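Local coordinates for protein alpha-glucosidase YIHQ (Escherichia coli, PDB 5AEG) that hydrolyses sulfoquinovosyl diacylglycerides, the sulfolipids of plants, and simple sulfoquinovosides such as sulfoquinovosyl glycerol, releasing sulfoquinovose for sulfoglycolysis, at residues 27-32 with 101-106; 119-124 with 224-229; 517-522 with 653-658. All coordinates share one frame; numbering follows the deposited sequence.

Contact 1 of 3, residues 27-32 with 101-106; sequences RLILTH and GRLLLE
Ile-29 and Leu-30 meet Leu-103 and Leu-105 through methyl groups alone. The branch methyl CG2 of Ile-29 lies 4.3 Å from CD2 of Leu-103; one residue on along 27-32 but two residues on along the other strand, CD1 of Leu-30 stands 4.2 Å from CD1 of Leu-105. The backbones stay well apart, with 10.1 Å between the CA atoms of Ile-29 and Leu-103, so these are layers packed face against face and not paired strands. Leu-103 and Leu-105 alternate normally along their strand and both point toward 27-32. On the other side two consecutive residues, Ile-29 and Leu-30, point inward. A classic beta bulge, in which both face Leu-22 of strand 20-24, makes this possible; the helix-like psi of Ile-29 (-48°) marks the break in the alternation. Further out, a backbone hydrogen bond between Ile-29 and Ala-122 joins 27-32 to strand 116-122, while Leu-103 is hydrogen-bonded through its backbone to Phe-226. Phe-24 touches both Ile-29 and Leu-103, and Leu-121 lies against Leu-30. The two segments thus belong to facing layers of the N-terminal, galactose mutarotase-like beta-sandwich of this family 31 enzyme. All four touching residues are buried, and with separations above 4 Å and 122 Å² of surface hidden, cohesion here is dispersive and hydrophobic, without a directional bond between the segments.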
ATOM      1  N   ARG A  27     -19.014  22.622  -4.774  1.00 27.92           N
ATOM      2  CA  ARG A  27     -18.523  21.738  -5.836  1.00 23.39           C
ATOM      3  C   ARG A  27     -19.737  21.066  -6.516  1.00 22.50           C
ATOM      4  O   ARG A  27     -20.584  20.530  -5.837  1.00 26.81           O
ATOM      5  CB  ARG A  27     -17.719  20.590  -5.145  1.00 24.66           C
ATOM      6  CG  ARG A  27     -16.347  20.944  -4.664  1.00 26.75           C
ATOM      7  CD  ARG A  27     -16.265  21.919  -3.524  1.00 27.52           C
ATOM      8  NE  ARG A  27     -14.934  21.901  -2.888  1.00 29.21           N
ATOM      9  CZ  ARG A  27     -14.608  22.564  -1.773  1.00 34.85           C
ATOM     10  NH1 ARG A  27     -15.491  23.319  -1.142  1.00 34.18           N
ATOM     11  NH2 ARG A  27     -13.406  22.419  -1.253  1.00 30.94           N
ATOM     12  N   LEU A  28     -19.784  21.095  -7.815  1.00 24.38           N
ATOM     13  CA  LEU A  28     -20.793  20.415  -8.542  1.00 27.48           C
ATOM     14  C   LEU A  28     -20.454  18.897  -8.498  1.00 31.39           C
ATOM     15  O   LEU A  28     -19.443  18.511  -9.036  1.00 28.12           O
ATOM     16  CB  LEU A  28     -20.768  20.888  -9.978  1.00 29.64           C
ATOM     17  CG  LEU A  28     -21.761  20.219 -10.952  1.00 28.66           C
ATOM     18  CD1 LEU A  28     -23.175  20.469 -10.456  1.00 34.56           C
ATOM     19  CD2 LEU A  28     -21.629  20.613 -12.374  1.00 29.88           C
ATOM     20  N   ILE A  29     -21.291  18.116  -7.840  1.00 27.02           N
ATOM     21  CA  ILE A  29     -21.136  16.649  -7.623  1.00 28.31           C
ATOM     22  C   ILE A  29     -21.933  15.796  -8.620  1.00 33.71           C
ATOM     23  O   ILE A  29     -21.345  14.870  -9.220  1.00 30.94           O
ATOM     24  CB  ILE A  29     -21.473  16.250  -6.159  1.00 30.18           C
ATOM     25  CG1 ILE A  29     -20.515  16.895  -5.126  1.00 34.84           C
ATOM     26  CG2 ILE A  29     -21.372  14.747  -5.928  1.00 34.12           C
ATOM     27  CD1 ILE A  29     -19.005  16.651  -5.246  1.00 36.31           C
ATOM     28  N   LEU A  30     -23.240  16.121  -8.838  1.00 29.97           N
ATOM     29  CA  LEU A  30     -24.119  15.386  -9.779  1.00 29.42           C
ATOM     30  C   LEU A  30     -24.883  16.333 -10.687  1.00 31.44           C
ATOM     31  O   LEU A  30     -25.337  17.404 -10.219  1.00 28.48           O
ATOM     32  CB  LEU A  30     -25.163  14.588  -9.012  1.00 33.45           C
ATOM     33  CG  LEU A  30     -24.753  13.618  -7.939  1.00 36.97           C
ATOM     34  CD1 LEU A  30     -25.955  13.074  -7.174  1.00 39.28           C
ATOM     35  CD2 LEU A  30     -24.001  12.444  -8.575  1.00 34.93           C
ATOM     36  N   THR A  31     -24.962  16.008 -11.972  1.00 31.06           N
ATOM     37  CA  THR A  31     -25.906  16.631 -12.899  1.00 36.18           C
ATOM     38  C   THR A  31     -26.558  15.502 -13.664  1.00 36.61           C
ATOM     39  O   THR A  31     -25.910  14.527 -13.981  1.00 30.96           O
ATOM     40  CB  THR A  31     -25.254  17.434 -13.982  1.00 37.86           C
ATOM     41  OG1 THR A  31     -24.363  16.564 -14.663  1.00 46.30           O
ATOM     42  CG2 THR A  31     -24.473  18.494 -13.394  1.00 44.49           C
ATOM     43  N   HIS A  32     -27.841  15.653 -13.942  1.00 29.60           N
ATOM     44  CA  HIS A  32     -28.683  14.605 -14.545  1.00 32.12           C
ATOM     45  C   HIS A  32     -29.732  15.277 -15.402  1.00 36.52           C
ATOM     46  O   HIS A  32     -30.419  16.171 -14.920  1.00 31.34           O
ATOM     47  CB  HIS A  32     -29.446  13.841 -13.472  1.00 32.82           C
ATOM     48  CG  HIS A  32     -30.423  12.849 -14.018  1.00 36.10           C
ATOM     49  ND1 HIS A  32     -30.060  11.563 -14.370  1.00 38.81           N
ATOM     50  CD2 HIS A  32     -31.754  12.930 -14.255  1.00 38.26           C
ATOM     51  CE1 HIS A  32     -31.113  10.901 -14.823  1.00 35.95           C
ATOM     52  NE2 HIS A  32     -32.157  11.702 -14.753  1.00 37.80           N
ATOM     53  N   GLY A 101     -21.373  15.760   9.068  1.00 53.73           N
ATOM     54  CA  GLY A 101     -21.535  16.757   7.948  1.00 50.93           C
ATOM     55  C   GLY A 101     -20.945  16.366   6.588  1.00 48.25           C
ATOM     56  O   GLY A 101     -20.736  17.219   5.680  1.00 49.67           O
ATOM     57  N   ARG A 102     -20.604  15.073   6.459  1.00 42.81           N
ATOM     58  CA  ARG A 102     -20.194  14.555   5.187  1.00 38.38           C
ATOM     59  C   ARG A 102     -21.395  14.399   4.296  1.00 35.68           C
ATOM     60  O   ARG A 102     -22.477  13.987   4.730  1.00 39.79           O
ATOM     61  CB  ARG A 102     -19.570  13.169   5.362  1.00 39.19           C
ATOM     62  CG  ARG A 102     -18.472  13.092   6.386  1.00 46.12           C
ATOM     63  CD  ARG A 102     -17.572  11.854   6.195  1.00 44.28           C
ATOM     64  NE  ARG A 102     -16.619  11.764   7.321  1.00 44.17           N
ATOM     65  CZ  ARG A 102     -16.879  11.317   8.557  1.00 45.00           C
ATOM     66  NH1 ARG A 102     -18.065  10.859   8.859  1.00 43.43           N
ATOM     67  NH2 ARG A 102     -15.916  11.271   9.505  1.00 42.90           N
ATOM     68  N   LEU A 103     -21.230  14.689   3.040  1.00 28.17           N
ATOM     69  CA  LEU A 103     -22.215  14.258   2.086  1.00 24.67           C
ATOM     70  C   LEU A 103     -22.303  12.730   2.018  1.00 28.27           C
ATOM     71  O   LEU A 103     -21.295  12.077   1.760  1.00 23.38           O
ATOM     72  CB  LEU A 103     -21.931  14.886   0.783  1.00 24.32           C
ATOM     73  CG  LEU A 103     -22.821  14.394  -0.365  1.00 26.17           C
ATOM     74  CD1 LEU A 103     -24.279  14.807  -0.106  1.00 30.86           C
ATOM     75  CD2 LEU A 103     -22.369  14.820  -1.700  1.00 28.42           C
ATOM     76  N   LEU A 104     -23.476  12.134   2.302  1.00 26.73           N
ATOM     77  CA  LEU A 104     -23.742  10.663   2.169  1.00 25.72           C
ATOM     78  C   LEU A 104     -24.674  10.380   0.976  1.00 32.06           C
ATOM     79  O   LEU A 104     -25.795  10.983   0.926  1.00 29.74           O
ATOM     80  CB  LEU A 104     -24.356  10.149   3.454  1.00 32.30           C
ATOM     81  CG  LEU A 104     -24.760   8.692   3.616  1.00 34.03           C
ATOM     82  CD1 LEU A 104     -23.505   7.844   3.470  1.00 33.96           C
ATOM     83  CD2 LEU A 104     -25.431   8.411   4.971  1.00 36.64           C
ATOM     84  N   LEU A 105     -24.209   9.599  -0.055  1.00 25.30           N
ATOM     85  CA  LEU A 105     -25.069   9.130  -1.153  1.00 26.68           C
ATOM     86  C   LEU A 105     -25.301   7.664  -0.975  1.00 30.47           C
ATOM     87  O   LEU A 105     -24.351   6.875  -0.835  1.00 27.91           O
ATOM     88  CB  LEU A 105     -24.490   9.393  -2.542  1.00 28.47           C
ATOM     89  CG  LEU A 105     -24.079  10.794  -2.944  1.00 33.20           C
ATOM     90  CD1 LEU A 105     -23.704  10.769  -4.444  1.00 32.79           C
ATOM     91  CD2 LEU A 105     -25.178  11.811  -2.697  1.00 30.86           C
ATOM     92  N   GLU A 106     -26.564   7.257  -0.938  1.00 29.74           N
ATOM     93  CA  GLU A 106     -26.899   5.858  -0.698  1.00 33.66           C
ATOM     94  C   GLU A 106     -27.769   5.383  -1.850  1.00 35.74           C
ATOM     95  O   GLU A 106     -28.943   5.794  -1.968  1.00 29.75           O
ATOM     96  CB  GLU A 106     -27.649   5.688   0.620  1.00 34.92           C
ATOM     97  CG  GLU A 106     -26.824   5.883   1.864  1.00 39.12           C
ATOM     98  CD  GLU A 106     -27.721   6.073   3.080  1.00 44.08           C
ATOM     99  OE1 GLU A 106     -28.493   7.057   3.090  1.00 43.52           O
ATOM    100  OE2 GLU A 106     -27.678   5.238   3.981  1.00 43.22           O
TER

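Contact 2 of 3, residues 119-124 with 224-229; sequences LRLAAQ and LRFECA
Leu-121 sets its CD1 methyl against the rim of the Phe-226 ring, 4.0 Å from CE2 and 4.1 Å from CZ. The methyl lies near the ring plane and so meets the edge of the ring; Ile-29 of strand 27-32 also touches Phe-226. The side chains of Leu-121 and Phe-226 come from opposite directions, each bridging part of the gap between the two strands. Two residues earlier on both strands, Leu-119 and Leu-224 reach toward each other tip to tip, with 4.0 Å between their CD2 methyls. With CG of Leu-119 anti to the backbone N (chi1 174°), its side chain extends across the gap and brings CD2 to the end of Leu-224. The spacing of two residues on either strand is that of beta strands presenting every second side chain to a common interior, here the core of the galactose mutarotase-like beta-sandwich. The CA atoms of Leu-119 and Leu-224 are 10.7 Å apart, a distance spanned by side chains. Leu-215 of strand 212-217 touches both Leu-121 and Leu-224 and so extends the same apolar core. The intervening residues point out of this core: Arg-120 forms a salt bridge with Glu-214 and a cation-pi contact with Tyr-212, and Arg-225 forms a salt bridge with Asp-198.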
ATOM      1  N   LEU A 119     -22.218   5.119 -12.044  1.00 21.09           N
ATOM      2  CA  LEU A 119     -22.595   6.426 -11.598  1.00 22.36           C
ATOM      3  C   LEU A 119     -21.585   7.422 -12.056  1.00 24.79           C
ATOM      4  O   LEU A 119     -20.393   7.202 -11.830  1.00 24.08           O
ATOM      5  CB  LEU A 119     -22.676   6.417 -10.086  1.00 21.38           C
ATOM      6  CG  LEU A 119     -22.935   7.772  -9.399  1.00 25.49           C
ATOM      7  CD1 LEU A 119     -24.396   8.241  -9.577  1.00 25.84           C
ATOM      8  CD2 LEU A 119     -22.646   7.666  -7.908  1.00 24.86           C
ATOM      9  N   ARG A 120     -22.042   8.504 -12.706  1.00 26.62           N
ATOM     10  CA  ARG A 120     -21.187   9.622 -13.101  1.00 25.63           C
ATOM     11  C   ARG A 120     -21.252  10.784 -12.113  1.00 29.03           C
ATOM     12  O   ARG A 120     -22.327  11.307 -11.704  1.00 25.15           O
ATOM     13  CB  ARG A 120     -21.405  10.104 -14.557  1.00 25.67           C
ATOM     14  CG  ARG A 120     -21.357   9.028 -15.601  1.00 24.93           C
ATOM     15  CD  ARG A 120     -21.509   9.540 -16.996  1.00 26.24           C
ATOM     16  NE  ARG A 120     -21.187   8.488 -17.932  1.00 27.50           N
ATOM     17  CZ  ARG A 120     -21.258   8.658 -19.251  1.00 30.45           C
ATOM     18  NH1 ARG A 120     -21.668   9.796 -19.757  1.00 32.52           N
ATOM     19  NH2 ARG A 120     -20.939   7.690 -20.065  1.00 30.98           N
ATOM     20  N   LEU A 121     -20.063  11.206 -11.724  1.00 25.29           N
ATOM     21  CA  LEU A 121     -19.831  12.376 -10.980  1.00 25.04           C
ATOM     22  C   LEU A 121     -19.356  13.502 -11.879  1.00 25.41           C
ATOM     23  O   LEU A 121     -18.535  13.333 -12.767  1.00 25.29           O
ATOM     24  CB  LEU A 121     -18.790  12.149  -9.855  1.00 25.02           C
ATOM     25  CG  LEU A 121     -19.043  10.973  -8.915  1.00 26.68           C
ATOM     26  CD1 LEU A 121     -17.910  10.928  -7.895  1.00 28.80           C
ATOM     27  CD2 LEU A 121     -20.356  11.102  -8.200  1.00 28.04           C
ATOM     28  N   ALA A 122     -19.897  14.703 -11.682  1.00 24.32           N
ATOM     29  CA  ALA A 122     -19.511  15.805 -12.520  1.00 23.45           C
ATOM     30  C   ALA A 122     -17.959  16.088 -12.227  1.00 21.63           C
ATOM     31  O   ALA A 122     -17.518  15.918 -11.108  1.00 22.34           O
ATOM     32  CB  ALA A 122     -20.325  17.040 -12.169  1.00 25.64           C
ATOM     33  N   ALA A 123     -17.258  16.539 -13.226  1.00 22.88           N
ATOM     34  CA  ALA A 123     -15.903  17.002 -13.092  1.00 27.05           C
ATOM     35  C   ALA A 123     -15.546  18.110 -14.021  1.00 27.65           C
ATOM     36  O   ALA A 123     -16.251  18.334 -14.983  1.00 25.81           O
ATOM     37  CB  ALA A 123     -14.964  15.817 -13.387  1.00 25.55           C
ATOM     38  N   GLN A 124     -14.340  18.686 -13.836  1.00 25.89           N
ATOM     39  CA  GLN A 124     -13.787  19.686 -14.787  1.00 29.19           C
ATOM     40  C   GLN A 124     -12.566  19.161 -15.491  1.00 27.42           C
ATOM     41  O   GLN A 124     -11.790  18.417 -14.893  1.00 26.01           O
ATOM     42  CB  GLN A 124     -13.386  20.977 -14.088  1.00 30.23           C
ATOM     43  CG  GLN A 124     -14.480  21.667 -13.268  1.00 38.23           C
ATOM     44  CD  GLN A 124     -13.883  22.650 -12.204  1.00 47.50           C
ATOM     45  OE1 GLN A 124     -12.679  22.518 -11.680  1.00 43.64           O
ATOM     46  NE2 GLN A 124     -14.693  23.638 -11.863  1.00 42.12           N
ATOM     47  N   LEU A 224     -21.561   6.081  -0.876  1.00 24.72           N
ATOM     48  CA  LEU A 224     -20.428   6.976  -1.116  1.00 23.66           C
ATOM     49  C   LEU A 224     -20.473   8.144  -0.118  1.00 27.59           C
ATOM     50  O   LEU A 224     -21.540   8.694   0.141  1.00 23.91           O
ATOM     51  CB  LEU A 224     -20.507   7.579  -2.517  1.00 22.95           C
ATOM     52  CG  LEU A 224     -20.654   6.637  -3.694  1.00 26.05           C
ATOM     53  CD1 LEU A 224     -22.133   6.269  -3.931  1.00 28.85           C
ATOM     54  CD2 LEU A 224     -20.012   7.228  -4.941  1.00 27.52           C
ATOM     55  N   ARG A 225     -19.329   8.566   0.374  1.00 23.96           N
ATOM     56  CA  ARG A 225     -19.253   9.691   1.320  1.00 27.78           C
ATOM     57  C   ARG A 225     -18.267  10.668   0.790  1.00 27.86           C
ATOM     58  O   ARG A 225     -17.236  10.265   0.245  1.00 25.84           O
ATOM     59  CB  ARG A 225     -18.697   9.231   2.637  1.00 31.55           C
ATOM     60  CG  ARG A 225     -19.693   8.556   3.573  1.00 40.78           C
ATOM     61  CD  ARG A 225     -18.892   7.796   4.652  1.00 39.37           C
ATOM     62  NE  ARG A 225     -19.452   6.483   4.850  1.00 48.63           N
ATOM     63  CZ  ARG A 225     -20.561   6.280   5.530  1.00 48.68           C
ATOM     64  NH1 ARG A 225     -21.157   7.302   6.118  1.00 51.59           N
ATOM     65  NH2 ARG A 225     -21.051   5.072   5.628  1.00 46.93           N
ATOM     66  N   PHE A 226     -18.553  11.963   0.969  1.00 27.20           N
ATOM     67  CA  PHE A 226     -17.664  13.048   0.504  1.00 23.45           C
ATOM     68  C   PHE A 226     -17.454  14.057   1.624  1.00 28.39           C
ATOM     69  O   PHE A 226     -18.378  14.291   2.503  1.00 30.78           O
ATOM     70  CB  PHE A 226     -18.205  13.820  -0.675  1.00 26.45           C
ATOM     71  CG  PHE A 226     -18.590  13.018  -1.862  1.00 22.63           C
ATOM     72  CD1 PHE A 226     -19.689  12.174  -1.826  1.00 24.36           C
ATOM     73  CD2 PHE A 226     -17.895  13.152  -3.055  1.00 23.55           C
ATOM     74  CE1 PHE A 226     -20.071  11.487  -2.930  1.00 26.38           C
ATOM     75  CE2 PHE A 226     -18.280  12.473  -4.179  1.00 24.97           C
ATOM     76  CZ  PHE A 226     -19.383  11.619  -4.110  1.00 27.73           C
ATOM     77  N   GLU A 227     -16.245  14.618   1.698  1.00 28.11           N
ATOM     78  CA  GLU A 227     -16.024  15.831   2.520  1.00 27.05           C
ATOM     79  C   GLU A 227     -15.138  16.715   1.735  1.00 29.35           C
ATOM     80  O   GLU A 227     -14.299  16.239   0.968  1.00 25.56           O
ATOM     81  CB  GLU A 227     -15.338  15.601   3.817  1.00 34.12           C
ATOM     82  CG  GLU A 227     -16.152  15.242   4.977  1.00 35.40           C
ATOM     83  CD  GLU A 227     -15.351  15.150   6.266  1.00 36.16           C
ATOM     84  OE1 GLU A 227     -14.710  14.088   6.486  1.00 32.45           O
ATOM     85  OE2 GLU A 227     -15.480  16.071   7.118  1.00 32.62           O
ATOM     86  N   CYS A 228     -15.252  18.027   1.983  1.00 25.97           N
ATOM     87  CA  CYS A 228     -14.406  19.032   1.383  1.00 25.08           C
ATOM     88  C   CYS A 228     -13.508  19.655   2.461  1.00 26.08           C
ATOM     89  O   CYS A 228     -13.694  19.443   3.667  1.00 28.68           O
ATOM     90  CB  CYS A 228     -15.225  20.166   0.760  1.00 31.04           C
ATOM     91  SG  CYS A 228     -16.388  19.679  -0.509  1.00 32.32           S
ATOM     92  N   ALA A 229     -12.497  20.378   1.985  1.00 27.11           N
ATOM     93  CA  ALA A 229     -11.660  21.167   2.859  1.00 26.91           C
ATOM     94  C   ALA A 229     -10.969  22.273   2.098  1.00 24.60           C
ATOM     95  O   ALA A 229     -10.947  22.302   0.866  1.00 26.61           O
ATOM     96  CB  ALA A 229     -10.692  20.266   3.686  1.00 27.59           C
TER

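Contact 3 of 3, residues 517-522 with 653-658; sequences SKELLL and APIGKP
The first turn of helix 518-528 faces a type II beta turn running from Pro-654 to Lys-657, and the CA atoms nearest each other are those of Leu-522 and Ile-655, 6.8 Å apart. Ser-517 is the N-cap: its OG accepts from Leu-520 N at 3.0 Å, with an N-H...O angle of 163°. The turn is closed by Lys-657 N donating to Pro-654 O at 3.0 Å, and Gly-656 takes the positive phi, 94°, that its third position requires. Ile-655, the second residue of the turn, makes both side-chain contacts, one with each branch. CG2, anti to the backbone N, meets CB of Leu-522 at 3.7 Å and lies 4.1 Å from its CD1. The longer branch brings CD1 to 4.0 Å from CG of Glu-519, one helical turn earlier. Both helix side chains cross that of Ile-655 at about a right angle. In the family 31 architecture this joins a helix of the TIM-barrel domain to the loop between strands 647-652 and 660-663 of the C-terminal domain. Hydrogen bonds also cross this junction: Asp-526 OD2, further along the same helix, accepts from Gly-656 N, and Arg-523 donates to Ala-653 O. Glu-519 offers its aliphatic CG to Ile-655; its chain continues extended beyond CG, and OE2 accepts a hydrogen bond from Gly-622 N.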
ATOM      1  N   SER A 517      22.299  -5.485  -9.218  1.00 20.47           N
ATOM      2  CA  SER A 517      23.703  -4.962  -9.228  1.00 22.51           C
ATOM      3  C   SER A 517      24.033  -4.269  -7.888  1.00 24.61           C
ATOM      4  O   SER A 517      23.150  -3.836  -7.066  1.00 19.25           O
ATOM      5  CB  SER A 517      23.871  -4.010 -10.409  1.00 22.96           C
ATOM      6  OG  SER A 517      23.102  -2.841 -10.215  1.00 21.28           O
ATOM      7  N   LYS A 518      25.335  -4.156  -7.666  1.00 20.92           N
ATOM      8  CA  LYS A 518      25.811  -3.278  -6.617  1.00 20.85           C
ATOM      9  C   LYS A 518      25.293  -1.861  -6.783  1.00 17.17           C
ATOM     10  O   LYS A 518      24.870  -1.268  -5.786  1.00 21.86           O
ATOM     11  CB  LYS A 518      27.336  -3.238  -6.653  1.00 20.30           C
ATOM     12  CG  LYS A 518      27.996  -2.361  -5.595  1.00 22.90           C
ATOM     13  CD  LYS A 518      29.502  -2.695  -5.624  1.00 27.28           C
ATOM     14  CE  LYS A 518      30.332  -1.584  -4.992  1.00 33.91           C
ATOM     15  NZ  LYS A 518      31.824  -1.961  -5.096  1.00 33.44           N
ATOM     16  N   GLU A 519      25.346  -1.326  -7.980  1.00 18.90           N
ATOM     17  CA  GLU A 519      24.896   0.022  -8.227  1.00 20.36           C
ATOM     18  C   GLU A 519      23.415   0.186  -7.813  1.00 19.32           C
ATOM     19  O   GLU A 519      23.076   1.170  -7.163  1.00 19.08           O
ATOM     20  CB  GLU A 519      25.074   0.418  -9.678  1.00 21.90           C
ATOM     21  CG  GLU A 519      24.713   1.849  -9.993  1.00 22.26           C
ATOM     22  CD  GLU A 519      24.625   2.148 -11.450  1.00 24.61           C
ATOM     23  OE1 GLU A 519      24.993   1.303 -12.227  1.00 26.54           O
ATOM     24  OE2 GLU A 519      24.240   3.281 -11.833  1.00 26.77           O
ATOM     25  N   LEU A 520      22.552  -0.769  -8.181  1.00 17.81           N
ATOM     26  CA  LEU A 520      21.100  -0.702  -7.765  1.00 17.71           C
ATOM     27  C   LEU A 520      20.952  -0.747  -6.249  1.00 18.27           C
ATOM     28  O   LEU A 520      20.211   0.052  -5.677  1.00 16.80           O
ATOM     29  CB  LEU A 520      20.286  -1.777  -8.492  1.00 18.22           C
ATOM     30  CG  LEU A 520      18.782  -1.716  -8.195  1.00 18.60           C
ATOM     31  CD1 LEU A 520      18.232  -0.369  -8.688  1.00 19.35           C
ATOM     32  CD2 LEU A 520      18.090  -2.889  -8.931  1.00 19.87           C
ATOM     33  N   LEU A 521      21.671  -1.651  -5.561  1.00 16.43           N
ATOM     34  CA  LEU A 521      21.603  -1.722  -4.158  1.00 17.32           C
ATOM     35  C   LEU A 521      21.973  -0.382  -3.509  1.00 19.14           C
ATOM     36  O   LEU A 521      21.317   0.056  -2.598  1.00 18.09           O
ATOM     37  CB  LEU A 521      22.537  -2.811  -3.587  1.00 18.20           C
ATOM     38  CG  LEU A 521      22.426  -3.093  -2.112  1.00 18.08           C
ATOM     39  CD1 LEU A 521      21.025  -3.666  -1.751  1.00 18.81           C
ATOM     40  CD2 LEU A 521      23.469  -4.119  -1.665  1.00 20.38           C
ATOM     41  N   LEU A 522      23.069   0.220  -3.938  1.00 18.19           N
ATOM     42  CA  LEU A 522      23.575   1.454  -3.337  1.00 17.63           C
ATOM     43  C   LEU A 522      22.683   2.648  -3.627  1.00 17.32           C
ATOM     44  O   LEU A 522      22.415   3.431  -2.711  1.00 18.64           O
ATOM     45  CB  LEU A 522      25.029   1.735  -3.787  1.00 19.90           C
ATOM     46  CG  LEU A 522      26.030   0.609  -3.454  1.00 20.18           C
ATOM     47  CD1 LEU A 522      27.449   1.126  -3.576  1.00 23.32           C
ATOM     48  CD2 LEU A 522      25.880  -0.049  -2.131  1.00 21.06           C
ATOM     49  N   ALA A 653      25.113  13.992  -8.837  1.00 24.78           N
ATOM     50  CA  ALA A 653      24.450  13.006  -8.014  1.00 23.13           C
ATOM     51  C   ALA A 653      25.245  11.687  -7.977  1.00 23.58           C
ATOM     52  O   ALA A 653      24.756  10.608  -8.468  1.00 24.01           O
ATOM     53  CB  ALA A 653      23.004  12.781  -8.539  1.00 24.90           C
ATOM     54  N   PRO A 654      26.473  11.745  -7.465  1.00 24.91           N
ATOM     55  CA  PRO A 654      27.132  10.434  -7.330  1.00 25.74           C
ATOM     56  C   PRO A 654      26.436   9.597  -6.241  1.00 24.07           C
ATOM     57  O   PRO A 654      25.722  10.157  -5.360  1.00 23.66           O
ATOM     58  CB  PRO A 654      28.559  10.811  -6.911  1.00 26.83           C
ATOM     59  CG  PRO A 654      28.407  12.105  -6.181  1.00 28.35           C
ATOM     60  CD  PRO A 654      27.270  12.846  -6.851  1.00 26.50           C
ATOM     61  N   ILE A 655      26.708   8.286  -6.241  1.00 26.01           N
ATOM     62  CA  ILE A 655      26.185   7.399  -5.196  1.00 24.71           C
ATOM     63  C   ILE A 655      26.641   7.901  -3.843  1.00 25.57           C
ATOM     64  O   ILE A 655      27.803   8.311  -3.651  1.00 23.03           O
ATOM     65  CB  ILE A 655      26.639   5.950  -5.481  1.00 28.67           C
ATOM     66  CG1 ILE A 655      25.838   5.382  -6.666  1.00 30.34           C
ATOM     67  CG2 ILE A 655      26.469   5.090  -4.278  1.00 28.15           C
ATOM     68  CD1 ILE A 655      26.520   4.256  -7.353  1.00 35.10           C
ATOM     69  N   GLY A 656      25.749   7.959  -2.890  1.00 20.28           N
ATOM     70  CA  GLY A 656      26.013   8.470  -1.539  1.00 22.87           C
ATOM     71  C   GLY A 656      25.675   9.990  -1.360  1.00 22.29           C
ATOM     72  O   GLY A 656      25.664  10.502  -0.227  1.00 25.09           O
ATOM     73  N   LYS A 657      25.461  10.692  -2.465  1.00 22.50           N
ATOM     74  CA  LYS A 657      25.028  12.130  -2.464  1.00 22.63           C
ATOM     75  C   LYS A 657      23.739  12.276  -3.294  1.00 21.84           C
ATOM     76  O   LYS A 657      23.720  12.897  -4.351  1.00 22.10           O
ATOM     77  CB  LYS A 657      26.166  12.989  -3.006  1.00 26.37           C
ATOM     78  CG  LYS A 657      27.351  12.925  -2.093  1.00 27.91           C
ATOM     79  CD  LYS A 657      28.549  13.735  -2.557  1.00 33.47           C
ATOM     80  CE  LYS A 657      29.683  13.445  -1.587  1.00 38.12           C
ATOM     81  NZ  LYS A 657      30.751  14.425  -1.848  1.00 43.35           N
ATOM     82  N   PRO A 658      22.645  11.687  -2.783  1.00 23.42           N
ATOM     83  CA  PRO A 658      21.378  11.659  -3.540  1.00 23.84           C
ATOM     84  C   PRO A 658      20.822  13.095  -3.659  1.00 21.57           C
ATOM     85  O   PRO A 658      21.209  13.980  -2.886  1.00 21.73           O
ATOM     86  CB  PRO A 658      20.453  10.872  -2.673  1.00 20.34           C
ATOM     87  CG  PRO A 658      21.053  10.842  -1.305  1.00 21.67           C
ATOM     88  CD  PRO A 658      22.550  10.890  -1.586  1.00 21.76           C
TER

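In the fold
From the N terminus, contact 1 closes first, bringing strand 27-32 over the start of strand 103-109 after a span rich in strands. Contact 2 opens afterwards, at strand 116-122, and closes at strand 221-228, so the two follow in series and neither nest nor cross. In space they adjoin, with centres 6 Å apart: strands 103-109 and 221-228 are antiparallel neighbours, and both contacts draw on one sandwich core. Contact 3 opens at helix 518-528, well after contact 2 has closed, and closes some 130 residues later between strands 647-652 and 660-663, tying the TIM barrel to the C-terminal domain. Its centre lies about 49 Å from that of contact 1.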